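Local coordinates for protein putative sortase (Streptococcus pneumoniae, PDB 2W1K) that probably catalyses transpeptidation as a class C sortase, joining pilin subunits into the pilus fibre of the pneumococcus, at residues E144-D149 against E190-Y195. Residues are numbered along the deposited sequence; the frame is centred on the assembly and turned at random.
Sequences EYQMMD and ERVAVY
Val192 and Ala193 both face Glu144, a classic beta bulge in the antiparallel pairing of strands 141-153 and 183-196 of the sortase beta-barrel. The carbonyl oxygen of Glu144 accepts two backbone N-H groups: Val192 N lies 2.7 Å from Glu144 O, whereas the bond from Ala193 N to that oxygen is weak at 3.4 Å. Glu144 N returns a bond of 2.7 Å to Ala193 O, closing the bulge. Tyr145 and Arg191 then form a non-hydrogen-bonded pair and Gln146 and Glu190 a hydrogen-bonded one, before a second classic bulge where Met148 and Asp149 face Asn188.

Val192 turns its side chain toward the facing strand. Its CG1 lies beside the Glu144 carboxylate, and its CG2 meets Gln146 CG at 3.7 Å, the two side chains crossing at about a right angle. The Glu190 carboxylate extends to a salt bridge with Lys167.

Glu144, Gln146, Glu190 and Ala193 share one face of the sheet; on the opposite one, Tyr145 CD2 lies 3.5 Å from Arg191 CA. Arg191 bends at chi3, and its NH2 donates to Tyr145 OH over 3.1 Å, with ring and guanidinium planes 84° apart. Outside the two strands, Arg191 NH1 forms a salt bridge with a bound MES, probably from the crystallisation liquor.

At the far end, Glu144 CG is anti to the backbone N (chi1 178°) and the chain continues extended; the carboxylate and Tyr195 ring planes are 21° apart, and Tyr195 OH donates to Glu144 OE1 at 3.0 Å, nearly in line with the CD-OE1 bond.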
# COMPACT_ATOMS: atom_id res chain seq x y z
N GLU A 144 2.22 11.56 -3.04
CA GLU A 144 1.12 12.08 -2.24
C GLU A 144 -0.20 11.66 -2.89
O GLU A 144 -0.30 11.75 -4.11
CB GLU A 144 1.22 13.64 -2.07
CG GLU A 144 -0.01 14.07 -1.25
CD GLU A 144 -0.12 15.57 -1.13
OE1 GLU A 144 0.92 16.26 -1.28
OE2 GLU A 144 -1.25 16.06 -0.88
N TYR A 145 -1.15 11.17 -2.09
CA TYR A 145 -2.54 10.87 -2.55
C TYR A 145 -3.58 11.58 -1.67
O TYR A 145 -3.31 12.02 -0.60
CB TYR A 145 -2.81 9.34 -2.35
CG TYR A 145 -1.98 8.39 -3.23
CD1 TYR A 145 -0.64 8.09 -2.95
CD2 TYR A 145 -2.57 7.77 -4.31
CE1 TYR A 145 0.05 7.19 -3.76
CE2 TYR A 145 -1.89 6.87 -5.10
CZ TYR A 145 -0.58 6.56 -4.83
OH TYR A 145 0.06 5.58 -5.68
N GLN A 146 -4.81 11.63 -2.11
CA GLN A 146 -5.79 12.18 -1.31
C GLN A 146 -7.07 11.31 -1.36
O GLN A 146 -7.47 10.77 -2.41
CB GLN A 146 -6.03 13.64 -1.70
CG GLN A 146 -6.68 13.76 -3.00
CD GLN A 146 -7.16 15.19 -3.26
OE1 GLN A 146 -6.91 16.14 -2.45
NE2 GLN A 146 -7.84 15.36 -4.37
N MET A 147 -7.68 11.17 -0.18
CA MET A 147 -8.92 10.37 -0.06
C MET A 147 -10.05 10.89 -0.92
O MET A 147 -10.43 12.11 -0.86
CB MET A 147 -9.29 10.24 1.38
CG MET A 147 -10.25 9.03 1.67
SD MET A 147 -11.91 9.56 1.37
CE MET A 147 -12.87 8.52 2.49
N MET A 148 -10.54 9.98 -1.76
CA MET A 148 -11.60 10.26 -2.70
C MET A 148 -12.97 9.71 -2.25
O MET A 148 -13.97 10.47 -2.25
CB MET A 148 -11.31 9.67 -4.08
CG MET A 148 -10.10 10.23 -4.78
SD MET A 148 -10.32 11.93 -5.36
CE MET A 148 -9.74 12.91 -3.96
N ASP A 149 -13.05 8.42 -1.89
CA ASP A 149 -14.37 7.84 -1.58
C ASP A 149 -14.13 6.45 -0.94
O ASP A 149 -12.96 6.04 -0.77
CB ASP A 149 -15.30 7.77 -2.84
CG ASP A 149 -14.78 6.79 -3.90
OD1 ASP A 149 -13.95 5.92 -3.61
OD2 ASP A 149 -15.18 6.91 -5.08
N GLU A 190 -6.69 9.13 -4.60
CA GLU A 190 -6.19 9.46 -5.93
C GLU A 190 -4.80 10.12 -5.75
O GLU A 190 -4.56 10.89 -4.80
CB GLU A 190 -7.14 10.41 -6.73
CG GLU A 190 -6.70 10.47 -8.20
CD GLU A 190 -7.69 11.26 -9.15
OE1 GLU A 190 -8.60 11.87 -8.61
OE2 GLU A 190 -7.52 11.26 -10.41
N ARG A 191 -3.90 9.82 -6.67
CA ARG A 191 -2.59 10.34 -6.62
C ARG A 191 -2.60 11.78 -6.95
O ARG A 191 -3.22 12.19 -7.95
CB ARG A 191 -1.72 9.65 -7.65
CG ARG A 191 -0.29 10.27 -7.64
CD ARG A 191 0.63 9.41 -8.68
NE ARG A 191 0.85 8.02 -8.23
CZ ARG A 191 2.03 7.39 -8.32
NH1 ARG A 191 3.10 7.95 -8.98
NH2 ARG A 191 2.18 6.21 -7.79
N VAL A 192 -1.85 12.53 -6.13
CA VAL A 192 -1.73 13.97 -6.36
C VAL A 192 -0.36 14.50 -6.93
O VAL A 192 -0.32 15.37 -7.81
CB VAL A 192 -2.16 14.71 -4.99
CG1 VAL A 192 -1.58 15.99 -4.84
CG2 VAL A 192 -3.64 14.72 -4.88
N ALA A 193 0.75 14.01 -6.40
CA ALA A 193 2.03 14.59 -6.77
C ALA A 193 3.07 13.55 -6.29
O ALA A 193 2.75 12.65 -5.47
CB ALA A 193 2.25 15.97 -6.02
N VAL A 194 4.29 13.68 -6.82
CA VAL A 194 5.42 12.85 -6.48
C VAL A 194 6.50 13.93 -6.11
O VAL A 194 6.75 14.83 -6.89
CB VAL A 194 5.96 12.03 -7.72
CG1 VAL A 194 7.23 11.32 -7.37
CG2 VAL A 194 4.92 10.99 -8.21
N TYR A 195 7.14 13.79 -4.97
CA TYR A 195 8.22 14.66 -4.59
C TYR A 195 9.48 13.89 -4.61
O TYR A 195 9.53 12.77 -4.08
CB TYR A 195 7.96 15.18 -3.15
CG TYR A 195 6.58 15.89 -3.04
CD1 TYR A 195 6.42 17.25 -3.42
CD2 TYR A 195 5.43 15.21 -2.59
CE1 TYR A 195 5.16 17.90 -3.39
CE2 TYR A 195 4.13 15.90 -2.54
CZ TYR A 195 4.05 17.24 -2.92
OH TYR A 195 2.86 17.97 -2.88